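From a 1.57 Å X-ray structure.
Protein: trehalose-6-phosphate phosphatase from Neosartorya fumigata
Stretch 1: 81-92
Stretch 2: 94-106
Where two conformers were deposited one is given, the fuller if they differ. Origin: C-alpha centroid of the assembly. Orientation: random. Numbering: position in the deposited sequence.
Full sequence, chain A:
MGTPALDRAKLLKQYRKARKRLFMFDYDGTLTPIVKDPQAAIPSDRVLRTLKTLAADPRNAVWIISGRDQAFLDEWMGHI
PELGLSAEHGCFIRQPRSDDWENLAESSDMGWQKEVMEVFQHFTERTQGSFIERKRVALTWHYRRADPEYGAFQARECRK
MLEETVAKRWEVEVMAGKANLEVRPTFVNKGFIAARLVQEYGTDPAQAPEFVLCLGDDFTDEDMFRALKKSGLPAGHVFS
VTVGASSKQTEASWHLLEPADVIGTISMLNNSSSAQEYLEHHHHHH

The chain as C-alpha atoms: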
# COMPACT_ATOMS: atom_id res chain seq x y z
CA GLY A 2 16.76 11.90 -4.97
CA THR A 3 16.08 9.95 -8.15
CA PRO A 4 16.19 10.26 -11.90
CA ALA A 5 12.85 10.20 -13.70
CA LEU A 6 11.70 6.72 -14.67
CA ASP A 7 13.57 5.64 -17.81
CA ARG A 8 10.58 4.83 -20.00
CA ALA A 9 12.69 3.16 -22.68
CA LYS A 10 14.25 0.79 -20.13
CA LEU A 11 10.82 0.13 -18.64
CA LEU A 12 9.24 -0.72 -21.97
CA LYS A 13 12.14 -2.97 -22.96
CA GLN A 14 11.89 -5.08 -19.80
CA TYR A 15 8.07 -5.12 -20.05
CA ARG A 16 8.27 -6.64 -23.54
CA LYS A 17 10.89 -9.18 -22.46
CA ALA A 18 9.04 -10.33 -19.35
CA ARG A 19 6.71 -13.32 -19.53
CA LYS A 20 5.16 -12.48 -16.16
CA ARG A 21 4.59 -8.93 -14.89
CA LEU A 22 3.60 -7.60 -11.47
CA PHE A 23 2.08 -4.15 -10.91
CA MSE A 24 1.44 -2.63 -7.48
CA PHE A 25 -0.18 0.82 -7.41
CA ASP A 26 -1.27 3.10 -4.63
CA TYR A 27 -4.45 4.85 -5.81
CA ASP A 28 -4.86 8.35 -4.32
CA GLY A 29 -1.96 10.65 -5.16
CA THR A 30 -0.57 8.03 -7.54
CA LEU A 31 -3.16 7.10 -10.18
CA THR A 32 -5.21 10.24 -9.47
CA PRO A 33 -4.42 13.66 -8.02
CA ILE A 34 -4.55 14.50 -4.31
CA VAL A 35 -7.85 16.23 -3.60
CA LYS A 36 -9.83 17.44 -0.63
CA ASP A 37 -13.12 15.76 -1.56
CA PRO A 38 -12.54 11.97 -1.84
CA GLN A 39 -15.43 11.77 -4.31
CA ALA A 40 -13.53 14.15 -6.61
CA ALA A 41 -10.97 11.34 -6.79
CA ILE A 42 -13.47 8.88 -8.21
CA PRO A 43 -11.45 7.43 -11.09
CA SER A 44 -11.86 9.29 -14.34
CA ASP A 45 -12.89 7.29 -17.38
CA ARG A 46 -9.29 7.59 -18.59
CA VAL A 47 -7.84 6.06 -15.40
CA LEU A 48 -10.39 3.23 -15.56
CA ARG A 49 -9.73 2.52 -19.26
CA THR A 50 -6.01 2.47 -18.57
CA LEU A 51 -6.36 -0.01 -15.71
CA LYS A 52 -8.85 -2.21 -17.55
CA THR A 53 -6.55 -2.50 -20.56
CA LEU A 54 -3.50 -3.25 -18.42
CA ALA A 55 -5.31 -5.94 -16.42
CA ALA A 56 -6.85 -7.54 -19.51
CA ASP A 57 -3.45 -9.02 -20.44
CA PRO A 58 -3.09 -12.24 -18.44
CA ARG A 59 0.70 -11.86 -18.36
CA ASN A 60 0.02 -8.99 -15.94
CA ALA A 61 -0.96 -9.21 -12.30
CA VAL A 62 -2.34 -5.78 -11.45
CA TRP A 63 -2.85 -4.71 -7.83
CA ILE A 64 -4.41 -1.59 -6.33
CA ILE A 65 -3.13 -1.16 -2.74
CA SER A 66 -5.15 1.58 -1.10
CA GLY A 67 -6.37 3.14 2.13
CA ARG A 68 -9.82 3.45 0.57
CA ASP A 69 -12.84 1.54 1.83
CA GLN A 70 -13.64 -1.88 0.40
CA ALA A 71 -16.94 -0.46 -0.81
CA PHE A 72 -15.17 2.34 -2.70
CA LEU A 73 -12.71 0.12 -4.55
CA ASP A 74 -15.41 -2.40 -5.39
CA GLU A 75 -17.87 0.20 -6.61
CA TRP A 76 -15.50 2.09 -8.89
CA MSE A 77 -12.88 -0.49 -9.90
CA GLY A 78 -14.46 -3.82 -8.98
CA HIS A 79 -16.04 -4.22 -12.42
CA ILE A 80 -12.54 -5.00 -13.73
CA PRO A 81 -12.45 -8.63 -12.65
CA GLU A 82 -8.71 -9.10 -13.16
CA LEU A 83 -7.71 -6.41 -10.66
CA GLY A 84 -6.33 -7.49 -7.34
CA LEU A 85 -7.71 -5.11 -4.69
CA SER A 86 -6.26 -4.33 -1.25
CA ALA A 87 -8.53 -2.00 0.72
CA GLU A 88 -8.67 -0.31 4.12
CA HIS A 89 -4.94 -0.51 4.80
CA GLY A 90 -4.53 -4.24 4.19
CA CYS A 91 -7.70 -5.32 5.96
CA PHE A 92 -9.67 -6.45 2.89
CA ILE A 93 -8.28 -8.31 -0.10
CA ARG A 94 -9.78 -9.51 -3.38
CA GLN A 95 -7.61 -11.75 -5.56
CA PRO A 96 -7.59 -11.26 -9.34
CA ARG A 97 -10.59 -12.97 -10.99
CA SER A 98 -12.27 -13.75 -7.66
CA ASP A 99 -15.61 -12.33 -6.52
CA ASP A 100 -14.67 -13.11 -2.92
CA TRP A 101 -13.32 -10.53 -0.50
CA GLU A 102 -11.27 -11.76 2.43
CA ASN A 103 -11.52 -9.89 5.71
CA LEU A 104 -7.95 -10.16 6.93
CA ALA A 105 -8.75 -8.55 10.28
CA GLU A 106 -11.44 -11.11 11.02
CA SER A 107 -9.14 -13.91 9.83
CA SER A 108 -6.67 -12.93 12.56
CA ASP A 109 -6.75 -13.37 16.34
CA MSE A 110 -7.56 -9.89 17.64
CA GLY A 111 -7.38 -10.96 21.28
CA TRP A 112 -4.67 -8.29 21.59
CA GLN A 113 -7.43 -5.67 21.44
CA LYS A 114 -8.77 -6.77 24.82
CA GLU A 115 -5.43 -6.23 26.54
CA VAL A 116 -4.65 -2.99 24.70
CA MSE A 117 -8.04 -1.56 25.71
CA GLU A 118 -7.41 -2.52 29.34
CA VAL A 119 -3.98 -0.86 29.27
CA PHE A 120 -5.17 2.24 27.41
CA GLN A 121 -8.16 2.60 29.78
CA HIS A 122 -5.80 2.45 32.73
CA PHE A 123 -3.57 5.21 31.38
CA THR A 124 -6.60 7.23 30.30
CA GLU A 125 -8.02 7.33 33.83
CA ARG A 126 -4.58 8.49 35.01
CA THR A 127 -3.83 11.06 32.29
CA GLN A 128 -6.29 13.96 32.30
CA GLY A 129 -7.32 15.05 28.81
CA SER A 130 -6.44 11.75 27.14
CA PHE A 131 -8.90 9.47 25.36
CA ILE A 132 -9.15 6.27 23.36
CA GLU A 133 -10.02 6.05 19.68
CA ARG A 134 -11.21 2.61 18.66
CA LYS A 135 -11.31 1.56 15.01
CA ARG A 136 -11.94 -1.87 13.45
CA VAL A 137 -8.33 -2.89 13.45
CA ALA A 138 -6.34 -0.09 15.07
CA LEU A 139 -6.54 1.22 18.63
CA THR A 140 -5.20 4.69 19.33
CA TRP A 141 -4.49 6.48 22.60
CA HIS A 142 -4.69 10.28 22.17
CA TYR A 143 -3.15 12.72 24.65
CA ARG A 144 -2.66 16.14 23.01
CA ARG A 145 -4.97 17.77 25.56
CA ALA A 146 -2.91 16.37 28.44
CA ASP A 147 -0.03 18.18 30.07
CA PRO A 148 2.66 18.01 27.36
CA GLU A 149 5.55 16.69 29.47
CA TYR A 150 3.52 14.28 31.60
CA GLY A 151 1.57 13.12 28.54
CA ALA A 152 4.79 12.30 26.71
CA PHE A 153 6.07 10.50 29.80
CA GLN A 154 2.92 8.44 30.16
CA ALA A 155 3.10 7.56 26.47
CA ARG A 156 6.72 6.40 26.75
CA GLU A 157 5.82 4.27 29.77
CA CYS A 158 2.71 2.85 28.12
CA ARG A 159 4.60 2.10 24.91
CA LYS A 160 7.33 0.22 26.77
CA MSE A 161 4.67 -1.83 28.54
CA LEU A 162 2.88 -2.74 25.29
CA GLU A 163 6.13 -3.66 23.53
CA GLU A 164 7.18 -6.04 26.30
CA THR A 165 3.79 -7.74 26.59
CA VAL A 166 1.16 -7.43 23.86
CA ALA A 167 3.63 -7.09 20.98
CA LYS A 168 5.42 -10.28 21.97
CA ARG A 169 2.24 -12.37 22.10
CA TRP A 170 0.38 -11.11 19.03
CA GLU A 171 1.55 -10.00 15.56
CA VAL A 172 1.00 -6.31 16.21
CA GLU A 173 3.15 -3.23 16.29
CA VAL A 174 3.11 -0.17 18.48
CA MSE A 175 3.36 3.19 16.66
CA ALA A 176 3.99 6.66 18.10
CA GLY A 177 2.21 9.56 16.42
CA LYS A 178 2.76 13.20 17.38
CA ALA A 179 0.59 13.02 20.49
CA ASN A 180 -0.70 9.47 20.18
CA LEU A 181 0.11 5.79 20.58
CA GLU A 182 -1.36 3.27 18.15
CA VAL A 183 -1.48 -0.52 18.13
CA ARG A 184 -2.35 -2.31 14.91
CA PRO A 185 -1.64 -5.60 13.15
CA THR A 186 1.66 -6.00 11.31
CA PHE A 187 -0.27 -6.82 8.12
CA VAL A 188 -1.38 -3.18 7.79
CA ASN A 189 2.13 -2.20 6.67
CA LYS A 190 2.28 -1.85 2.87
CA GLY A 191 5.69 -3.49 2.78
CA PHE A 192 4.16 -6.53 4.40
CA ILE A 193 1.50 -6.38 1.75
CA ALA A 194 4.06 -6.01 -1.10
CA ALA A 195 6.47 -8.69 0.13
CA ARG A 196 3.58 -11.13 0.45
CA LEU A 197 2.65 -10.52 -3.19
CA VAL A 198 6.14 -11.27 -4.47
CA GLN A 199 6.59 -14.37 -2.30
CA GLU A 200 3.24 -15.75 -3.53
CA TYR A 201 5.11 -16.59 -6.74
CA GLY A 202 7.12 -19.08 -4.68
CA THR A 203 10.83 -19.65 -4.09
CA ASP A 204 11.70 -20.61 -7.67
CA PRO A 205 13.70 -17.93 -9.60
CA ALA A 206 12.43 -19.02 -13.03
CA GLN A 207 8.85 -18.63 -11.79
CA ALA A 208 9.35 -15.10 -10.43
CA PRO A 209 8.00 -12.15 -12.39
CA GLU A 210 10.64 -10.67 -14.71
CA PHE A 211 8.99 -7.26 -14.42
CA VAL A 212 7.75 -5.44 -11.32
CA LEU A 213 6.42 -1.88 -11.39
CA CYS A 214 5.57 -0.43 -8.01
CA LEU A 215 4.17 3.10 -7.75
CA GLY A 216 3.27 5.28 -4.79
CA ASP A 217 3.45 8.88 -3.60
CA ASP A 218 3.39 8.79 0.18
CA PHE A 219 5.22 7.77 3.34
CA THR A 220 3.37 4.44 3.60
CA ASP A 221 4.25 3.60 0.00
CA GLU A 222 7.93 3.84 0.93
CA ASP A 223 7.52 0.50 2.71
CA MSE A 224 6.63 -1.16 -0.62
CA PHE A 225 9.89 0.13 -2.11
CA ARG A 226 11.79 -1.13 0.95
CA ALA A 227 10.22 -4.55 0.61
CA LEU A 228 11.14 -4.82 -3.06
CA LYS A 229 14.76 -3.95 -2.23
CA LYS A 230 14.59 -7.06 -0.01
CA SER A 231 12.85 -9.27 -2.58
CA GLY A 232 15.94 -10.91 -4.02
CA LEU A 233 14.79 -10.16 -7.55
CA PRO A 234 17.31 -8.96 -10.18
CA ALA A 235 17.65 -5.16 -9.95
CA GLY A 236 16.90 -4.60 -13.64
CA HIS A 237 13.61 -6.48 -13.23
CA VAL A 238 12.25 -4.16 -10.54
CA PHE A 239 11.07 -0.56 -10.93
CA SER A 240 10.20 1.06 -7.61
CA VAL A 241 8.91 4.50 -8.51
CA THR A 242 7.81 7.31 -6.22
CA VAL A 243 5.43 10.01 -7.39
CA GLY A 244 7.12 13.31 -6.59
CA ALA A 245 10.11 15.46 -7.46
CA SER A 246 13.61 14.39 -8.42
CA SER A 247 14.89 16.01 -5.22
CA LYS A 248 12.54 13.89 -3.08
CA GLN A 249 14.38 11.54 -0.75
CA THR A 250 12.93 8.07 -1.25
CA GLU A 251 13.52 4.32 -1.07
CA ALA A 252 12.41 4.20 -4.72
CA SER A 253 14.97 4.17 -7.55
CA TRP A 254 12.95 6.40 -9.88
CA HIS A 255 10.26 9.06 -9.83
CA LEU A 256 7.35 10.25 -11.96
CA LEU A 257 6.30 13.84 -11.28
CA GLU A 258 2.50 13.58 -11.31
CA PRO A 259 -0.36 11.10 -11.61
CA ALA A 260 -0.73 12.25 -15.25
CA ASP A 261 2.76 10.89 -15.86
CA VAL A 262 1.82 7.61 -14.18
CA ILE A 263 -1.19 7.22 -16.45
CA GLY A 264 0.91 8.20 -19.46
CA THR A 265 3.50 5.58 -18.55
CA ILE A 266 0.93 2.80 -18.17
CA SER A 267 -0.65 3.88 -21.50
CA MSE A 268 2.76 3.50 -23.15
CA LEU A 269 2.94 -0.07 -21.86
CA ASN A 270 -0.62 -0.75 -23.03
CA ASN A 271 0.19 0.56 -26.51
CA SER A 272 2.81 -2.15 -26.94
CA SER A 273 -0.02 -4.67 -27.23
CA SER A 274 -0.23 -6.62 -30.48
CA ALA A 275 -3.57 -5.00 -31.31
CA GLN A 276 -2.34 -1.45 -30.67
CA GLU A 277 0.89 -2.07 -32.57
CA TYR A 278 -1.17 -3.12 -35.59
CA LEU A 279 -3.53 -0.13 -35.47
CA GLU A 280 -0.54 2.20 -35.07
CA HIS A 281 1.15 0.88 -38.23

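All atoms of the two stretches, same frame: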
# COMPACT_ATOMS: atom_id res chain seq x y z
N PRO A 81 -12.57 -7.43 -13.48
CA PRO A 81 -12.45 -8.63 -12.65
C PRO A 81 -11.00 -9.05 -12.39
O PRO A 81 -10.72 -9.66 -11.37
CB PRO A 81 -13.20 -9.70 -13.47
CG PRO A 81 -13.14 -9.20 -14.87
CD PRO A 81 -13.19 -7.71 -14.79
N GLU A 82 -10.10 -8.68 -13.29
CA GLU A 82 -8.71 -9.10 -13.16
C GLU A 82 -7.92 -8.31 -12.11
O GLU A 82 -6.82 -8.70 -11.75
CB GLU A 82 -7.99 -8.98 -14.51
CG GLU A 82 -8.59 -9.83 -15.64
CD GLU A 82 -9.75 -9.16 -16.34
OE1 GLU A 82 -10.15 -8.05 -15.95
OE2 GLU A 82 -10.28 -9.76 -17.31
N LEU A 83 -8.47 -7.19 -11.64
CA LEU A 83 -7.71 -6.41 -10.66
C LEU A 83 -7.66 -7.10 -9.32
O LEU A 83 -8.69 -7.53 -8.80
CB LEU A 83 -8.32 -5.02 -10.45
CG LEU A 83 -8.22 -3.98 -11.55
CD1 LEU A 83 -8.90 -2.70 -11.04
CD2 LEU A 83 -6.75 -3.71 -11.88
N GLY A 84 -6.46 -7.18 -8.76
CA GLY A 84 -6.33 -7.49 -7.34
C GLY A 84 -6.58 -6.21 -6.55
O GLY A 84 -6.09 -5.15 -6.93
N LEU A 85 -7.36 -6.30 -5.48
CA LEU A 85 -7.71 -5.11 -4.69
C LEU A 85 -7.33 -5.31 -3.23
O LEU A 85 -7.71 -6.30 -2.62
CB LEU A 85 -9.20 -4.79 -4.81
CG LEU A 85 -9.68 -4.56 -6.25
CD1 LEU A 85 -11.21 -4.47 -6.27
CD2 LEU A 85 -9.05 -3.29 -6.86
N SER A 86 -6.59 -4.36 -2.68
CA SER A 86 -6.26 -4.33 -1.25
C SER A 86 -6.83 -3.04 -0.69
O SER A 86 -6.44 -1.95 -1.11
CB SER A 86 -4.75 -4.42 -1.03
OG SER A 86 -4.42 -4.18 0.34
N ALA A 87 -7.80 -3.16 0.21
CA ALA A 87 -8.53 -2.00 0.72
C ALA A 87 -8.36 -1.84 2.22
O ALA A 87 -7.99 -2.79 2.91
CB ALA A 87 -10.02 -2.12 0.38
N GLU A 88 -8.62 -0.62 2.69
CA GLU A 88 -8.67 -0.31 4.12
C GLU A 88 -7.37 -0.71 4.81
O GLU A 88 -7.37 -1.37 5.85
CB GLU A 88 -9.89 -0.99 4.76
CG GLU A 88 -11.18 -0.46 4.18
CD GLU A 88 -12.44 -0.96 4.87
OE1 GLU A 88 -12.43 -1.10 6.12
OE2 GLU A 88 -13.45 -1.20 4.16
N HIS A 89 -6.26 -0.30 4.21
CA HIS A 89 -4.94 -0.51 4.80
C HIS A 89 -4.67 -1.98 5.10
O HIS A 89 -4.32 -2.35 6.23
CB HIS A 89 -4.79 0.35 6.06
CG HIS A 89 -5.02 1.81 5.81
ND1 HIS A 89 -6.25 2.42 6.00
CD2 HIS A 89 -4.19 2.78 5.37
CE1 HIS A 89 -6.15 3.70 5.69
NE2 HIS A 89 -4.91 3.94 5.30
N GLY A 90 -4.87 -2.83 4.09
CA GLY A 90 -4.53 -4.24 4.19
C GLY A 90 -5.55 -5.11 4.90
O GLY A 90 -5.28 -6.26 5.19
N CYS A 91 -6.72 -4.56 5.20
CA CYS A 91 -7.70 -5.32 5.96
C CYS A 91 -8.65 -6.13 5.09
O CYS A 91 -9.23 -7.10 5.55
CB CYS A 91 -8.49 -4.39 6.86
SG CYS A 91 -7.49 -3.79 8.23
N PHE A 92 -8.81 -5.73 3.83
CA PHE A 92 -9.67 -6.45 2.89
C PHE A 92 -8.91 -6.73 1.61
O PHE A 92 -8.24 -5.84 1.08
CB PHE A 92 -10.93 -5.65 2.56
CG PHE A 92 -11.91 -5.58 3.70
CD1 PHE A 92 -12.83 -6.59 3.90
CD2 PHE A 92 -11.91 -4.50 4.56
CE1 PHE A 92 -13.74 -6.52 4.95
CE2 PHE A 92 -12.81 -4.42 5.62
CZ PHE A 92 -13.73 -5.43 5.81
N ARG A 94 -9.10 -8.74 -2.33
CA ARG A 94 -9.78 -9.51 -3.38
C ARG A 94 -8.74 -9.94 -4.39
O ARG A 94 -8.07 -9.08 -4.98
CB ARG A 94 -10.89 -8.70 -4.05
CG ARG A 94 -11.68 -9.54 -5.10
CD ARG A 94 -12.51 -8.69 -6.11
NE ARG A 94 -11.69 -8.11 -7.19
CZ ARG A 94 -12.20 -7.41 -8.21
NH1 ARG A 94 -13.52 -7.21 -8.26
NH2 ARG A 94 -11.39 -6.90 -9.15
N GLN A 95 -8.57 -11.25 -4.57
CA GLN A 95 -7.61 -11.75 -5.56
C GLN A 95 -8.12 -11.47 -6.97
O GLN A 95 -9.32 -11.41 -7.20
CB GLN A 95 -7.40 -13.27 -5.40
CG GLN A 95 -6.77 -13.71 -4.09
CD GLN A 95 -5.32 -13.25 -3.95
OE1 GLN A 95 -4.58 -13.19 -4.93
NE2 GLN A 95 -4.92 -12.94 -2.73
N PRO A 96 -7.19 -11.31 -7.93
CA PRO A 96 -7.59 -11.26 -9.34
C PRO A 96 -8.54 -12.40 -9.72
O PRO A 96 -8.28 -13.56 -9.35
CB PRO A 96 -6.26 -11.38 -10.08
CG PRO A 96 -5.27 -10.72 -9.14
CD PRO A 96 -5.74 -11.15 -7.75
N ARG A 97 -9.63 -12.04 -10.40
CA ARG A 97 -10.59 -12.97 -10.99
C ARG A 97 -11.42 -13.71 -9.95
O ARG A 97 -12.09 -14.70 -10.26
CB ARG A 97 -9.88 -13.97 -11.93
CG ARG A 97 -9.19 -13.29 -13.12
CD ARG A 97 -8.43 -14.27 -14.03
NE ARG A 97 -7.68 -13.52 -15.05
CZ ARG A 97 -6.54 -12.88 -14.80
NH1 ARG A 97 -6.00 -12.93 -13.58
NH2 ARG A 97 -5.94 -12.20 -15.76
N SER A 98 -11.40 -13.22 -8.71
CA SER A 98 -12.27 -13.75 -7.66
C SER A 98 -13.34 -12.73 -7.31
O SER A 98 -13.09 -11.52 -7.31
CB SER A 98 -11.46 -14.11 -6.41
OG SER A 98 -12.32 -14.48 -5.35
N ASP A 99 -14.55 -13.20 -7.01
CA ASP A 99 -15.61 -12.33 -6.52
C ASP A 99 -15.54 -12.19 -5.00
O ASP A 99 -16.24 -11.37 -4.41
CB ASP A 99 -16.99 -12.87 -6.92
CG ASP A 99 -17.27 -12.73 -8.40
OD1 ASP A 99 -16.73 -11.80 -9.04
OD2 ASP A 99 -18.05 -13.54 -8.93
N ASP A 100 -14.69 -13.01 -4.37
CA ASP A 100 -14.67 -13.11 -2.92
C ASP A 100 -13.68 -12.16 -2.26
O ASP A 100 -12.50 -12.15 -2.59
CB ASP A 100 -14.34 -14.55 -2.49
CG ASP A 100 -15.32 -15.56 -3.05
OD1 ASP A 100 -16.53 -15.24 -3.15
OD2 ASP A 100 -14.88 -16.68 -3.41
N TRP A 101 -14.18 -11.35 -1.33
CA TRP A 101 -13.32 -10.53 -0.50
C TRP A 101 -12.94 -11.27 0.76
O TRP A 101 -13.80 -11.87 1.41
CB TRP A 101 -14.02 -9.23 -0.13
CG TRP A 101 -14.11 -8.23 -1.24
CD1 TRP A 101 -15.08 -8.14 -2.19
CD2 TRP A 101 -13.20 -7.16 -1.49
NE1 TRP A 101 -14.83 -7.07 -3.01
CE2 TRP A 101 -13.67 -6.46 -2.60
CE3 TRP A 101 -12.01 -6.73 -0.87
CZ2 TRP A 101 -13.02 -5.34 -3.12
CZ3 TRP A 101 -11.36 -5.63 -1.39
CH2 TRP A 101 -11.86 -4.95 -2.50
N GLU A 102 -11.66 -11.23 1.13
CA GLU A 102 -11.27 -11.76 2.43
C GLU A 102 -11.11 -10.63 3.43
O GLU A 102 -10.47 -9.61 3.14
CB GLU A 102 -9.97 -12.56 2.35
CG GLU A 102 -9.47 -12.94 3.75
CD GLU A 102 -8.45 -14.06 3.77
OE1 GLU A 102 -7.88 -14.39 2.71
OE2 GLU A 102 -8.22 -14.61 4.87
N ASN A 103 -11.68 -10.82 4.62
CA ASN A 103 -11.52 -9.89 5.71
C ASN A 103 -10.33 -10.33 6.55
O ASN A 103 -10.45 -11.22 7.39
CB ASN A 103 -12.80 -9.84 6.56
CG ASN A 103 -12.76 -8.77 7.65
OD1 ASN A 103 -11.69 -8.36 8.10
ND2 ASN A 103 -13.94 -8.32 8.06
N LEU A 104 -9.19 -9.70 6.32
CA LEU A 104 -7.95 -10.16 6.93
C LEU A 104 -7.92 -9.85 8.43
O LEU A 104 -7.22 -10.53 9.18
CB LEU A 104 -6.74 -9.55 6.22
CG LEU A 104 -6.62 -10.06 4.78
CD1 LEU A 104 -5.54 -9.33 3.99
CD2 LEU A 104 -6.34 -11.55 4.80
N ALA A 105 -8.67 -8.84 8.86
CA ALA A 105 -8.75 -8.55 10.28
C ALA A 105 -9.49 -9.69 10.96
O ALA A 105 -9.00 -10.23 11.94
CB ALA A 105 -9.46 -7.22 10.53
N GLU A 106 -10.64 -10.06 10.41
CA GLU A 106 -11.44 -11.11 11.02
C GLU A 106 -10.77 -12.48 10.92
O GLU A 106 -11.05 -13.35 11.74
CB GLU A 106 -12.84 -11.15 10.40
CG GLU A 106 -13.77 -10.10 11.00
CD GLU A 106 -14.12 -10.40 12.45
OE1 GLU A 106 -14.65 -11.50 12.70
OE2 GLU A 106 -13.86 -9.55 13.34
O HOH W 1 -12.88 -10.35 -9.72

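The two stretches pack as neighbouring antiparallel strands and turns, joined by backbone hydrogen bonds, one buried arginine and a small apolar cluster around a tryptophan. Together they bury 819 Å² of surface.

The central link is the pair Leu-85 and Arg-94. Leu-85 N donates to Arg-94 O at 2.9 Å, and Arg-94 N donates to Leu-85 O at 2.8 Å. Both bonds are nearly straight, as expected for a hydrogen-bonded antiparallel pair. Next to it, Gly-84 CA lies 3.3 Å from Arg-94 O in a CA-H...O contact. Glycine suits this spot: an ideal CB would sit only 3.3 Å from Pro-96 CD.

The side chains of Leu-85 and Arg-94 lie on the same face of the sheet. Arg-94 runs back along the first stretch, and its NH2 donates to Leu-83 O at 2.8 Å with an angle of 170°. Its NE makes a weak bond to the same oxygen, Leu-83 O, at 3.5 Å. The carbonyl thus lies at the edge of the guanidinium, near its plane, where the N-H groups point. Leu-85 CD1 covers one face of the group, 3.7 Å from Arg-94 CZ. Arg-94 is buried, and its NH1 is bonded elsewhere in the structure.

A type II turn from Gln-95 to Ser-98 carries the second stretch past Pro-81. Pro-96 and Arg-97 occupy its middle positions; the positive phi of Arg-97 fits the third. Arg-97 N donates to Pro-81 O at 2.8 Å. A water also donates to Pro-81 O at 2.8 Å and to Ser-98 O at 2.7 Å, bridging the stretches. The Arg-97 side chain reaches back, and one face of its guanidinium rests on Glu-82, with Glu-82 CG 3.6 Å from Arg-97 NH2.

Trp-101 points toward the first stretch. Its ring meets Leu-85 CB at CH2 (3.5 Å), Ala-87 CB at CZ3 (4.2 Å) and Phe-92 CB at CE3 (3.8 Å). The broad indole can touch all three, and the small Ala-87 lies within its reach.

Further along, Phe-92 and Asn-103 form a non-hydrogen-bonded antiparallel pair with side chains on one face. Phe-92 CE1 is 3.6 Å from Asn-103 ND2, and Phe-92 CA is 3.3 Å from Glu-102 O in a second CA-H...O contact. Leu-104 N donates to Cys-91 O at 2.7 Å, and Leu-104 CD1 lies 3.3 Å from Gly-90 O. Asn-103 OD1 accepts from Glu-106 N at 3.1 Å, tying down the segment that follows.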